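Local coordinates for putative uncharacterized protein (Actinomyces odontolyticus, PDB 3UP9) that binds selenomethionine in the crystal and probably captures methionine as the membrane-attached lipoprotein of an importer, at residues A[84-89]-A[239-244]; A[62-67]-A[200-205]; A[88-93]-A[170-175]; A[9-14]-A[57-62]. One frame throughout, in Å; residues are numbered along the deposited sequence. Where two conformers were deposited one is given.

Contact 1: residues A[84-89]-A[239-244]; sequences GIHLEP and GSVIPA. With MSE (selenomethionine), chain B.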
loop_
_atom_site.group_PDB
_atom_site.type_symbol
_atom_site.label_atom_id
_atom_site.label_comp_id
_atom_site.label_asym_id
_atom_site.label_seq_id
_atom_site.Cartn_x
_atom_site.Cartn_y
_atom_site.Cartn_z
ATOM N N GLY A 84 -12.374 1.342 -3.981
ATOM C CA GLY A 84 -11.365 1.998 -3.171
ATOM C C GLY A 84 -11.860 2.249 -1.767
ATOM O O GLY A 84 -12.949 2.794 -1.535
ATOM N N ILE A 85 -11.074 1.807 -0.826
ATOM C CA ILE A 85 -11.348 2.084 0.579
ATOM C C ILE A 85 -10.567 3.306 1.089
ATOM O O ILE A 85 -11.158 4.212 1.644
ATOM C CB ILE A 85 -11.080 0.831 1.442
ATOM C CG1 ILE A 85 -12.025 -0.259 0.909
ATOM C CG2 ILE A 85 -11.269 1.121 2.990
ATOM C CD1 ILE A 85 -11.436 -1.632 1.123
ATOM N N HIS A 86 -9.258 3.299 0.893
ATOM C CA HIS A 86 -8.421 4.382 1.302
ATOM C C HIS A 86 -7.169 4.464 0.460
ATOM O O HIS A 86 -6.794 3.511 -0.208
ATOM C CB HIS A 86 -8.011 4.211 2.748
ATOM C CG HIS A 86 -7.063 3.063 2.979
ATOM N ND1 HIS A 86 -7.485 1.850 3.309
ATOM C CD2 HIS A 86 -5.688 2.993 2.903
ATOM C CE1 HIS A 86 -6.426 1.027 3.437
ATOM N NE2 HIS A 86 -5.330 1.736 3.202
ATOM N N LEU A 87 -6.566 5.653 0.497
ATOM C CA LEU A 87 -5.315 5.969 -0.093
ATOM C C LEU A 87 -4.280 6.183 1.012
ATOM O O LEU A 87 -4.589 6.769 2.072
ATOM C CB LEU A 87 -5.494 7.275 -0.898
ATOM C CG LEU A 87 -4.306 7.912 -1.576
ATOM C CD1 LEU A 87 -3.980 7.028 -2.781
ATOM C CD2 LEU A 87 -4.671 9.354 -1.984
ATOM N N GLU A 88 -3.064 5.693 0.761
ATOM C CA GLU A 88 -1.879 5.975 1.580
ATOM C C GLU A 88 -0.881 6.750 0.740
ATOM O O GLU A 88 -0.178 6.121 -0.056
ATOM C CB GLU A 88 -1.194 4.678 2.025
ATOM C CG GLU A 88 -1.855 3.887 3.139
ATOM C CD GLU A 88 -1.530 2.400 3.043
ATOM O OE1 GLU A 88 -0.367 2.053 2.751
ATOM O OE2 GLU A 88 -2.441 1.555 3.216
ATOM N N PRO A 89 -0.814 8.102 0.887
ATOM C CA PRO A 89 0.152 8.833 0.134
ATOM C C PRO A 89 1.604 8.281 0.282
ATOM O O PRO A 89 2.067 7.941 1.385
ATOM C CB PRO A 89 0.004 10.270 0.683
ATOM C CG PRO A 89 -1.397 10.355 1.198
ATOM C CD PRO A 89 -1.568 8.998 1.793
ATOM N N GLY A 239 -2.484 12.687 8.066
ATOM C CA GLY A 239 -2.412 12.562 6.601
ATOM C C GLY A 239 -1.912 11.257 5.995
ATOM O O GLY A 239 -1.779 11.171 4.770
ATOM N N SER A 240 -1.646 10.225 6.814
ATOM C CA SER A 240 -1.055 8.961 6.301
ATOM C C SER A 240 -2.033 7.979 5.659
ATOM O O SER A 240 -1.643 7.119 4.834
ATOM C CB SER A 240 -0.271 8.207 7.401
ATOM O OG SER A 240 0.549 9.099 8.110
ATOM N N VAL A 241 -3.299 8.115 6.016
ATOM C CA VAL A 241 -4.330 7.197 5.550
ATOM C C VAL A 241 -5.549 8.069 5.317
ATOM O O VAL A 241 -6.057 8.666 6.249
ATOM C CB VAL A 241 -4.658 6.084 6.572
ATOM C CG1 VAL A 241 -5.816 5.256 6.048
ATOM C CG2 VAL A 241 -3.421 5.243 6.912
ATOM N N ILE A 242 -6.002 8.151 4.067
ATOM C CA ILE A 242 -7.124 9.035 3.685
ATOM C C ILE A 242 -8.258 8.164 3.146
ATOM O O ILE A 242 -8.027 7.391 2.235
ATOM C CB ILE A 242 -6.637 10.051 2.600
ATOM C CG1 ILE A 242 -5.372 10.803 3.078
ATOM C CG2 ILE A 242 -7.731 11.037 2.161
ATOM C CD1 ILE A 242 -4.839 11.799 2.039
ATOM N N PRO A 243 -9.491 8.272 3.691
ATOM C CA PRO A 243 -10.593 7.576 3.055
ATOM C C PRO A 243 -10.735 7.914 1.546
ATOM O O PRO A 243 -10.602 9.085 1.162
ATOM C CB PRO A 243 -11.823 8.156 3.776
ATOM C CG PRO A 243 -11.292 8.707 5.024
ATOM C CD PRO A 243 -9.984 9.251 4.672
ATOM N N ALA A 244 -11.102 6.928 0.722
ATOM C CA ALA A 244 -11.231 7.140 -0.737
ATOM C C ALA A 244 -12.678 7.181 -1.169
ATOM O O ALA A 244 -12.953 6.892 -2.294
ATOM C CB ALA A 244 -10.489 6.049 -1.491
HETATM N N MSE B 300 -0.660 -0.190 1.396
HETATM C CA MSE B 300 0.149 0.096 0.191
HETATM C C MSE B 300 -0.177 1.423 -0.449
HETATM O O MSE B 300 -1.359 1.859 -0.417
HETATM O OXT MSE B 300 0.763 2.025 -0.992
HETATM C CB MSE B 300 -0.055 -0.988 -0.836
HETATM C CG MSE B 300 0.860 -0.860 -2.095
HETATM SE SE MSE B 300 0.491 -2.277 -3.332
HETATM C CE MSE B 300 0.762 -3.929 -2.235
HETATM O O HOH W 1 -14.434 4.450 -3.221
HETATM O O HOH W 2 1.005 6.998 3.955
#
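Leu87 O is held by two groups from across the contact: Ile242 N donates a 2.8 Å hydrogen bond to it, and Val241 CA adds a longer C-H...O approach to the same Leu87 O at 3.5 Å. With the return bond from Leu87 N to Ile242 O (2.9 Å), this forms an antiparallel pair that adds the C-terminal strand 242-243 beside strand 86-87, at the margin of one lobe's sheet in a periplasmic-binding-protein fold. Ala244 N prolongs the pairing to Ile85 O at 2.9 Å. A water bridges Gly84 O and Ala244 O. His86 has CG between its backbone N and carbonyl carbon (chi1 69°), which lays CD2 obliquely against Val241 CG1 at 3.9 Å. Its NE2 then donates in the ring plane to the anti lone pair of Glu88 OE2 at 2.9 Å, steadying a carboxylate of the ligand pocket. On the other side of the pairing, Pro89 CG meets Ile242 CD1 at 3.8 Å, the side chains crossing at about a right angle.

Contact 2: residues A[62-67]-A[200-205]; sequences YQTVPY and AVNVLV. With MSE (selenomethionine), chain B.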
loop_
_atom_site.group_PDB
_atom_site.type_symbol
_atom_site.label_atom_id
_atom_site.label_comp_id
_atom_site.label_asym_id
_atom_site.label_seq_id
_atom_site.Cartn_x
_atom_site.Cartn_y
_atom_site.Cartn_z
ATOM N N TYR A 62 -4.888 -5.331 1.319
ATOM C CA TYR A 62 -3.540 -4.778 1.478
ATOM C C TYR A 62 -3.015 -4.061 0.242
ATOM O O TYR A 62 -2.025 -3.399 0.346
ATOM C CB TYR A 62 -2.536 -5.882 1.850
ATOM C CG TYR A 62 -1.979 -6.661 0.680
ATOM C CD1 TYR A 62 -2.724 -7.651 0.058
ATOM C CD2 TYR A 62 -0.713 -6.415 0.200
ATOM C CE1 TYR A 62 -2.228 -8.372 -1.025
ATOM C CE2 TYR A 62 -0.229 -7.116 -0.871
ATOM C CZ TYR A 62 -0.993 -8.085 -1.501
ATOM O OH TYR A 62 -0.474 -8.794 -2.562
ATOM N N GLN A 63 -3.660 -4.224 -0.920
ATOM C CA GLN A 63 -3.068 -3.817 -2.168
ATOM C C GLN A 63 -3.873 -2.734 -2.917
ATOM O O GLN A 63 -5.058 -2.529 -2.667
ATOM C CB GLN A 63 -2.787 -5.037 -3.038
ATOM C CG GLN A 63 -3.939 -5.541 -3.850
ATOM C CD GLN A 63 -3.686 -6.926 -4.370
ATOM O OE1 GLN A 63 -2.900 -7.095 -5.290
ATOM N NE2 GLN A 63 -4.348 -7.921 -3.789
ATOM N N THR A 64 -3.172 -2.034 -3.794
ATOM C CA THR A 64 -3.672 -0.919 -4.540
ATOM C C THR A 64 -4.114 -1.494 -5.868
ATOM O O THR A 64 -3.689 -2.559 -6.273
ATOM C CB THR A 64 -2.587 0.199 -4.751
ATOM O OG1 THR A 64 -1.468 -0.323 -5.539
ATOM C CG2 THR A 64 -2.056 0.761 -3.397
ATOM N N VAL A 65 -4.972 -0.742 -6.546
ATOM C CA VAL A 65 -5.539 -1.126 -7.825
ATOM C C VAL A 65 -4.458 -1.311 -8.874
ATOM O O VAL A 65 -4.491 -2.300 -9.581
ATOM C CB VAL A 65 -6.728 -0.198 -8.242
ATOM C CG1 VAL A 65 -6.961 -0.195 -9.778
ATOM C CG2 VAL A 65 -7.994 -0.609 -7.494
ATOM N N PRO A 66 -3.491 -0.388 -8.987
ATOM C CA PRO A 66 -2.404 -0.616 -9.927
ATOM C C PRO A 66 -1.490 -1.836 -9.652
ATOM O O PRO A 66 -1.070 -2.523 -10.591
ATOM C CB PRO A 66 -1.607 0.690 -9.864
ATOM C CG PRO A 66 -2.567 1.732 -9.359
ATOM C CD PRO A 66 -3.407 0.959 -8.380
ATOM N N TYR A 67 -1.172 -2.100 -8.397
ATOM C CA TYR A 67 -0.413 -3.273 -8.043
ATOM C C TYR A 67 -1.189 -4.541 -8.413
ATOM O O TYR A 67 -0.599 -5.490 -8.966
ATOM C CB TYR A 67 -0.095 -3.239 -6.540
ATOM C CG TYR A 67 0.625 -4.471 -6.046
ATOM C CD1 TYR A 67 -0.083 -5.636 -5.726
ATOM C CD2 TYR A 67 1.999 -4.478 -5.887
ATOM C CE1 TYR A 67 0.575 -6.768 -5.264
ATOM C CE2 TYR A 67 2.647 -5.612 -5.420
ATOM C CZ TYR A 67 1.937 -6.763 -5.126
ATOM O OH TYR A 67 2.590 -7.934 -4.711
ATOM N N ALA A 200 -3.913 4.973 -6.779
ATOM C CA ALA A 200 -3.432 3.943 -5.858
ATOM C C ALA A 200 -4.314 3.736 -4.635
ATOM O O ALA A 200 -3.814 3.677 -3.481
ATOM C CB ALA A 200 -1.978 4.201 -5.430
ATOM N N VAL A 201 -5.612 3.553 -4.877
ATOM C CA VAL A 201 -6.543 3.236 -3.797
ATOM C C VAL A 201 -6.459 1.736 -3.438
ATOM O O VAL A 201 -6.307 0.847 -4.291
ATOM C CB VAL A 201 -7.990 3.635 -4.155
ATOM C CG1 VAL A 201 -8.095 5.151 -4.337
ATOM C CG2 VAL A 201 -8.484 2.888 -5.396
ATOM N N ASN A 202 -6.610 1.475 -2.146
ATOM C CA ASN A 202 -6.534 0.146 -1.569
ATOM C C ASN A 202 -7.872 -0.594 -1.566
ATOM O O ASN A 202 -8.868 -0.076 -1.118
ATOM C CB ASN A 202 -6.039 0.241 -0.116
ATOM C CG ASN A 202 -4.572 0.542 -0.018
ATOM O OD1 ASN A 202 -3.758 -0.363 0.253
ATOM N ND2 ASN A 202 -4.221 1.828 -0.189
ATOM N N VAL A 203 -7.868 -1.837 -2.028
ATOM C CA VAL A 203 -9.089 -2.581 -2.285
ATOM C C VAL A 203 -9.095 -3.956 -1.641
ATOM O O VAL A 203 -8.041 -4.532 -1.369
ATOM C CB VAL A 203 -9.349 -2.675 -3.840
ATOM C CG1 VAL A 203 -9.768 -1.305 -4.378
ATOM C CG2 VAL A 203 -8.125 -3.201 -4.565
ATOM N N LEU A 204 -10.313 -4.448 -1.376
ATOM C CA LEU A 204 -10.564 -5.839 -0.929
ATOM C C LEU A 204 -10.444 -6.687 -2.188
ATOM O O LEU A 204 -10.985 -6.300 -3.230
ATOM C CB LEU A 204 -11.985 -6.008 -0.308
ATOM C CG LEU A 204 -12.280 -7.393 0.269
ATOM C CD1 LEU A 204 -11.585 -7.645 1.590
ATOM C CD2 LEU A 204 -13.777 -7.533 0.478
ATOM N N VAL A 205 -9.690 -7.783 -2.132
ATOM C CA VAL A 205 -9.497 -8.654 -3.314
ATOM C C VAL A 205 -9.850 -10.044 -2.875
ATOM O O VAL A 205 -9.523 -10.441 -1.767
ATOM C CB VAL A 205 -8.055 -8.567 -3.931
ATOM C CG1 VAL A 205 -7.848 -9.570 -5.066
ATOM C CG2 VAL A 205 -7.721 -7.143 -4.340
HETATM N N MSE B 300 -0.660 -0.190 1.396
HETATM C CA MSE B 300 0.149 0.096 0.191
HETATM C C MSE B 300 -0.177 1.423 -0.449
HETATM O O MSE B 300 -1.359 1.859 -0.417
HETATM O OXT MSE B 300 0.763 2.025 -0.992
HETATM C CB MSE B 300 -0.055 -0.988 -0.836
HETATM C CG MSE B 300 0.860 -0.860 -2.095
HETATM SE SE MSE B 300 0.491 -2.277 -3.332
HETATM C CE MSE B 300 0.762 -3.929 -2.235
HETATM O O HOH W 3 -6.016 -6.200 -1.196
#
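Thr64 carries CG2 anti to its carbonyl carbon, with OG1 between the backbone N and that carbon (chi1 63°), and Asn202 carries CG anti to its carbonyl carbon (chi1 -74°); together these torsions set Thr64 CG2 4.0 Å from Asn202 ND2, both beside the bound selenomethionine. Asn202 ND2 donates to the ligand O at 2.9 Å and also to His86 O. Asn202 OD1 accepts from His18 NE2 and only weakly from the ligand N, so the amide is fixed in its rotation. Thr64 and Asn202 form a non-hydrogen-bonded antiparallel pair where strand 59-64 runs against strand 201-207 in the seven-stranded sheet. Val203 N reaches Gln63 O at 3.0 Å, and Val65 N bonds to Val201 O at 3.1 Å. Thr64 is also the N-cap of helix 65-75, its OG1 taking a weak bond from Tyr67 N at 3.4 Å. That first helical turn brings the Tyr67 ring over the ligand methyl, with CE centred 3.7 Å above the ring plane. Away from the ligand, Val65 CG2 packs obliquely on Val203 CG1 at 3.7 Å.

Contact 3: residues A[88-93]-A[170-175]; sequences EPLGVF and YAVING. With MSE (selenomethionine), chain B.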
loop_
_atom_site.group_PDB
_atom_site.type_symbol
_atom_site.label_atom_id
_atom_site.label_comp_id
_atom_site.label_asym_id
_atom_site.label_seq_id
_atom_site.Cartn_x
_atom_site.Cartn_y
_atom_site.Cartn_z
ATOM N N GLU A 88 -3.064 5.693 0.761
ATOM C CA GLU A 88 -1.879 5.975 1.580
ATOM C C GLU A 88 -0.881 6.750 0.740
ATOM O O GLU A 88 -0.178 6.121 -0.056
ATOM C CB GLU A 88 -1.194 4.678 2.025
ATOM C CG GLU A 88 -1.855 3.887 3.139
ATOM C CD GLU A 88 -1.530 2.400 3.043
ATOM O OE1 GLU A 88 -0.367 2.053 2.751
ATOM O OE2 GLU A 88 -2.441 1.555 3.216
ATOM N N PRO A 89 -0.814 8.102 0.887
ATOM C CA PRO A 89 0.152 8.833 0.134
ATOM C C PRO A 89 1.604 8.281 0.282
ATOM O O PRO A 89 2.067 7.941 1.385
ATOM C CB PRO A 89 0.004 10.270 0.683
ATOM C CG PRO A 89 -1.397 10.355 1.198
ATOM C CD PRO A 89 -1.568 8.998 1.793
ATOM N N LEU A 90 2.296 8.162 -0.849
ATOM C CA LEU A 90 3.654 7.667 -0.859
ATOM C C LEU A 90 4.557 8.795 -0.417
ATOM O O LEU A 90 4.331 9.978 -0.772
ATOM C CB LEU A 90 4.023 7.154 -2.247
ATOM C CG LEU A 90 5.303 6.332 -2.396
ATOM C CD1 LEU A 90 5.297 5.027 -1.551
ATOM C CD2 LEU A 90 5.549 6.101 -3.889
ATOM N N GLY A 91 5.558 8.460 0.389
ATOM C CA GLY A 91 6.485 9.473 0.861
ATOM C C GLY A 91 7.951 9.142 0.630
ATOM O O GLY A 91 8.344 7.986 0.492
ATOM N N VAL A 92 8.739 10.199 0.555
ATOM C CA VAL A 92 10.177 10.162 0.617
ATOM C C VAL A 92 10.461 10.441 2.073
ATOM O O VAL A 92 9.926 11.403 2.665
ATOM C CB VAL A 92 10.835 11.219 -0.283
ATOM C CG1 VAL A 92 12.362 11.148 -0.134
ATOM C CG2 VAL A 92 10.390 11.031 -1.733
ATOM N N PHE A 93 11.241 9.545 2.655
ATOM C CA PHE A 93 11.653 9.628 4.021
ATOM C C PHE A 93 13.145 9.657 4.085
ATOM O O PHE A 93 13.819 9.275 3.144
ATOM C CB PHE A 93 11.100 8.408 4.787
ATOM C CG PHE A 93 9.593 8.365 4.828
ATOM C CD1 PHE A 93 8.860 7.777 3.805
ATOM C CD2 PHE A 93 8.901 8.946 5.874
ATOM C CE1 PHE A 93 7.467 7.734 3.849
ATOM C CE2 PHE A 93 7.508 8.911 5.918
ATOM C CZ PHE A 93 6.799 8.279 4.921
ATOM N N TYR A 170 18.083 8.731 1.515
ATOM C CA TYR A 170 16.624 8.796 1.452
ATOM C C TYR A 170 16.116 7.426 1.146
ATOM O O TYR A 170 16.866 6.602 0.648
ATOM C CB TYR A 170 16.111 9.736 0.319
ATOM C CG TYR A 170 16.690 11.121 0.382
ATOM C CD1 TYR A 170 17.937 11.382 -0.155
ATOM C CD2 TYR A 170 16.051 12.119 1.026
ATOM C CE1 TYR A 170 18.517 12.622 -0.040
ATOM C CE2 TYR A 170 16.613 13.369 1.126
ATOM C CZ TYR A 170 17.854 13.634 0.600
ATOM O OH TYR A 170 18.430 14.911 0.670
ATOM N N ALA A 171 14.832 7.191 1.393
ATOM C CA ALA A 171 14.169 5.984 0.834
ATOM C C ALA A 171 12.732 6.332 0.490
ATOM O O ALA A 171 12.142 7.144 1.199
ATOM C CB ALA A 171 14.232 4.824 1.824
ATOM N N VAL A 172 12.184 5.778 -0.593
ATOM C CA VAL A 172 10.745 5.964 -0.912
ATOM C C VAL A 172 9.954 4.819 -0.285
ATOM O O VAL A 172 10.271 3.668 -0.510
ATOM C CB VAL A 172 10.471 6.085 -2.443
ATOM C CG1 VAL A 172 9.025 6.518 -2.690
ATOM C CG2 VAL A 172 11.478 7.094 -3.082
ATOM N N ILE A 173 8.919 5.134 0.506
ATOM C CA ILE A 173 8.322 4.156 1.379
ATOM C C ILE A 173 6.790 4.248 1.409
ATOM O O ILE A 173 6.248 5.237 1.871
ATOM C CB ILE A 173 8.824 4.265 2.833
ATOM C CG1 ILE A 173 10.361 4.402 2.932
ATOM C CG2 ILE A 173 8.326 3.060 3.648
ATOM C CD1 ILE A 173 10.925 4.259 4.368
ATOM N N ASN A 174 6.106 3.160 1.009
ATOM C CA ASN A 174 4.660 3.040 1.092
ATOM C C ASN A 174 4.174 3.195 2.511
ATOM O O ASN A 174 4.848 2.739 3.499
ATOM C CB ASN A 174 4.207 1.670 0.540
ATOM C CG ASN A 174 4.574 1.460 -0.938
ATOM O OD1 ASN A 174 5.741 1.231 -1.297
ATOM N ND2 ASN A 174 3.577 1.542 -1.792
ATOM N N GLY A 175 2.988 3.784 2.648
ATOM C CA GLY A 175 2.370 4.016 3.978
ATOM C C GLY A 175 2.398 2.872 4.975
ATOM O O GLY A 175 2.871 3.058 6.086
HETATM N N MSE B 300 -0.660 -0.190 1.396
HETATM C CA MSE B 300 0.149 0.096 0.191
HETATM C C MSE B 300 -0.177 1.423 -0.449
HETATM O O MSE B 300 -1.359 1.859 -0.417
HETATM O OXT MSE B 300 0.763 2.025 -0.992
HETATM C CB MSE B 300 -0.055 -0.988 -0.836
HETATM C CG MSE B 300 0.860 -0.860 -2.095
HETATM SE SE MSE B 300 0.491 -2.277 -3.332
HETATM C CE MSE B 300 0.762 -3.929 -2.235
HETATM O O HOH W 4 1.789 4.418 0.097
HETATM O O HOH W 5 4.152 6.822 2.831
#
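Glu88 OE1 lies 3.6 Å from Gly175 CA and accepts a short 2.6 Å hydrogen bond from the selenomethionine N. Across the contact, Asn174 ND2 donates almost straight to the ligand OXT at 3.0 Å, and a single water ties together Glu88 O, Gly175 N and OXT. Two further pocket residues hold these groups in place: Asn176 N, in the first turn of helix 175-180, also donates to Glu88 OE1, and Asn117 OD1 accepts from Asn174 ND2. Gly175 suits the close approach, since a beta carbon there would run into Glu88 CB. Leu90 has CG anti to its backbone N (chi1 -168°), and this sends CD1 against Asn174 N at 3.3 Å and CD2 against Val172 CG1 at 3.7 Å. Further out, strands 91-93 and 170-173 pair antiparallel within the five-stranded sheet, through Ile173 N to Gly91 O and two bonds between Phe93 and Ala171. The Phe93 ring turns its edge to Ile173 O and sets CD1 3.6 Å from Ile173 CB. An alanine at Glu88 would probably leave the ligand's amino group without its carboxylate partner and His86 NE2 without this acceptor. Arg120 is a further ligand partner. Glu88 meets the amino end and the Asn174 amide N-H the carboxylate end, consistent with selection of a zwitterion, and the start of helix 175-180 is likely to favour the negative charge of Glu88.

Contact 4: residues A[9-14]-A[57-62]; sequences LTVGAT and LDANFY. With MSE (selenomethionine), chain B.
Residues 9-14 and 57-62 meet as neighbouring parallel strands of the seven-stranded sheet, where strand 7-13 lies between strands 35-41 and 59-64. At the N-terminal end of the pairing Thr10 O accepts from both Asp58 N (2.8 Å) and Ala59 N (3.3 Å to Thr10 O). Asp58 returns the grip with its side chain: CG stands anti to its carbonyl carbon (chi1 -68°), which brings OD2 to Thr10 N at 3.0 Å, the N-H arriving on the anti side and 23° out of the carboxylate plane. The same OD2 makes a salt bridge to Lys212, so an alanine in place of Asp58 would probably leave Thr10 N without this acceptor and Lys212 without this charge partner. Further along, Gly12 N bonds to Ala59 O, and Phe61 N donates to Gly12 O at 2.8 Å. Leu57 folds its CD2 to 3.5 Å from Gly12 N, and a beta carbon on Gly12 would collide with its other methyl, CD1. The other sheet face carries Val11, Ala59 and Phe61, covered by helices 15-28 and 213-223. At the C-terminal end one water links Thr14 OG1, Tyr62 O and, at 2.7 Å, the N of the bound selenomethionine. Strands paired in parallel, with pocket residues at their C-terminal ends, are typical of the alpha/beta lobes of periplasmic binding proteins.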
loop_
_atom_site.group_PDB
_atom_site.type_symbol
_atom_site.label_atom_id
_atom_site.label_comp_id
_atom_site.label_asym_id
_atom_site.label_seq_id
_atom_site.Cartn_x
_atom_site.Cartn_y
_atom_site.Cartn_z
ATOM N N LEU A 9 -14.751 -15.607 7.592
ATOM C CA LEU A 9 -13.896 -15.219 6.468
ATOM C C LEU A 9 -12.451 -15.034 6.892
ATOM O O LEU A 9 -12.195 -14.186 7.705
ATOM C CB LEU A 9 -14.349 -13.891 5.873
ATOM C CG LEU A 9 -15.618 -13.737 5.085
ATOM C CD1 LEU A 9 -15.760 -12.262 4.697
ATOM C CD2 LEU A 9 -15.544 -14.565 3.831
ATOM N N THR A 10 -11.505 -15.789 6.317
ATOM C CA THR A 10 -10.092 -15.571 6.593
ATOM C C THR A 10 -9.611 -14.445 5.632
ATOM O O THR A 10 -9.680 -14.573 4.385
ATOM C CB THR A 10 -9.282 -16.927 6.546
ATOM O OG1 THR A 10 -9.982 -17.940 7.291
ATOM C CG2 THR A 10 -7.886 -16.782 7.161
ATOM N N VAL A 11 -9.196 -13.310 6.205
ATOM C CA VAL A 11 -8.761 -12.184 5.436
ATOM C C VAL A 11 -7.324 -11.810 5.826
ATOM O O VAL A 11 -7.052 -11.545 7.012
ATOM C CB VAL A 11 -9.642 -10.933 5.668
ATOM C CG1 VAL A 11 -9.232 -9.851 4.688
ATOM C CG2 VAL A 11 -11.124 -11.252 5.524
ATOM N N GLY A 12 -6.423 -11.784 4.822
ATOM C CA GLY A 12 -5.051 -11.368 4.994
ATOM C C GLY A 12 -4.861 -9.874 4.819
ATOM O O GLY A 12 -5.464 -9.271 3.955
ATOM N N ALA A 13 -4.030 -9.257 5.650
ATOM C CA ALA A 13 -3.959 -7.796 5.692
ATOM C C ALA A 13 -2.622 -7.399 6.237
ATOM O O ALA A 13 -2.087 -8.086 7.094
ATOM C CB ALA A 13 -5.065 -7.227 6.557
ATOM N N THR A 14 -2.062 -6.296 5.743
ATOM C CA THR A 14 -0.858 -5.713 6.375
ATOM C C THR A 14 -1.292 -5.101 7.709
ATOM O O THR A 14 -2.464 -4.752 7.910
ATOM C CB THR A 14 -0.119 -4.702 5.452
ATOM O OG1 THR A 14 -1.088 -3.852 4.804
ATOM C CG2 THR A 14 0.769 -5.463 4.419
ATOM N N LEU A 57 -6.723 -18.090 2.070
ATOM C CA LEU A 57 -7.439 -16.902 2.425
ATOM C C LEU A 57 -8.673 -16.852 1.568
ATOM O O LEU A 57 -8.699 -17.298 0.432
ATOM C CB LEU A 57 -6.602 -15.634 2.147
ATOM C CG LEU A 57 -5.321 -15.345 2.882
ATOM C CD1 LEU A 57 -4.564 -14.191 2.202
ATOM C CD2 LEU A 57 -5.596 -15.144 4.376
ATOM N N ASP A 58 -9.710 -16.279 2.126
ATOM C CA ASP A 58 -10.939 -15.978 1.394
ATOM C C ASP A 58 -10.813 -14.639 0.664
ATOM O O ASP A 58 -11.388 -14.471 -0.404
ATOM C CB ASP A 58 -12.136 -15.960 2.345
ATOM C CG ASP A 58 -12.481 -17.347 2.914
ATOM O OD1 ASP A 58 -12.571 -18.324 2.121
ATOM O OD2 ASP A 58 -12.717 -17.455 4.153
ATOM N N ALA A 59 -10.075 -13.699 1.237
ATOM C CA ALA A 59 -9.940 -12.345 0.688
ATOM C C ALA A 59 -8.632 -11.807 1.226
ATOM O O ALA A 59 -8.112 -12.344 2.177
ATOM C CB ALA A 59 -11.117 -11.437 1.074
ATOM N N ASN A 60 -8.069 -10.785 0.611
ATOM C CA ASN A 60 -7.010 -10.002 1.259
ATOM C C ASN A 60 -7.346 -8.517 1.118
ATOM O O ASN A 60 -8.121 -8.113 0.263
ATOM C CB ASN A 60 -5.559 -10.361 0.811
ATOM C CG ASN A 60 -5.281 -10.095 -0.666
ATOM O OD1 ASN A 60 -5.705 -9.073 -1.209
ATOM N ND2 ASN A 60 -4.529 -11.015 -1.317
ATOM N N PHE A 61 -6.778 -7.728 2.009
ATOM C CA PHE A 61 -6.998 -6.294 2.038
ATOM C C PHE A 61 -5.657 -5.640 2.371
ATOM O O PHE A 61 -5.301 -5.500 3.537
ATOM C CB PHE A 61 -8.109 -5.901 3.038
ATOM C CG PHE A 61 -8.283 -4.426 3.188
ATOM C CD1 PHE A 61 -8.336 -3.592 2.065
ATOM C CD2 PHE A 61 -8.360 -3.853 4.458
ATOM C CE1 PHE A 61 -8.483 -2.213 2.217
ATOM C CE2 PHE A 61 -8.524 -2.472 4.620
ATOM C CZ PHE A 61 -8.568 -1.645 3.499
ATOM N N TYR A 62 -4.888 -5.331 1.319
ATOM C CA TYR A 62 -3.540 -4.778 1.478
ATOM C C TYR A 62 -3.015 -4.061 0.242
ATOM O O TYR A 62 -2.025 -3.399 0.346
ATOM C CB TYR A 62 -2.536 -5.882 1.850
ATOM C CG TYR A 62 -1.979 -6.661 0.680
ATOM C CD1 TYR A 62 -2.724 -7.651 0.058
ATOM C CD2 TYR A 62 -0.713 -6.415 0.200
ATOM C CE1 TYR A 62 -2.228 -8.372 -1.025
ATOM C CE2 TYR A 62 -0.229 -7.116 -0.871
ATOM C CZ TYR A 62 -0.993 -8.085 -1.501
ATOM O OH TYR A 62 -0.474 -8.794 -2.562
HETATM N N MSE B 300 -0.660 -0.190 1.396
HETATM C CA MSE B 300 0.149 0.096 0.191
HETATM C C MSE B 300 -0.177 1.423 -0.449
HETATM O O MSE B 300 -1.359 1.859 -0.417
HETATM O OXT MSE B 300 0.763 2.025 -0.992
HETATM C CB MSE B 300 -0.055 -0.988 -0.836
HETATM C CG MSE B 300 0.860 -0.860 -2.095
HETATM SE SE MSE B 300 0.491 -2.277 -3.332
HETATM C CE MSE B 300 0.762 -3.929 -2.235
HETATM O O HOH W 6 -11.110 -20.052 5.728
HETATM O O HOH W 7 -0.301 -2.633 2.393
#

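From the N terminus, contact 4 is the first to close, joining strands 7-13 and 59-64 around three helices and strand 35-41. Contact 2 opens at once from Tyr62, which the two share. The 84-89 segment opens contact 1, and contact 3 starts from its end, sharing Glu88 and Pro89 as the chain passes from the seven-stranded to the five-stranded sheet. Contact 3 closes at 170-175, nested inside the loop of contact 2, which closes at 200-205; contact 1 closes last, at 239-244, and so crosses contact 2. Contacts 1, 2 and 4 join one sheet, contact 3 belongs to the other, and all four reach the bound selenomethionine.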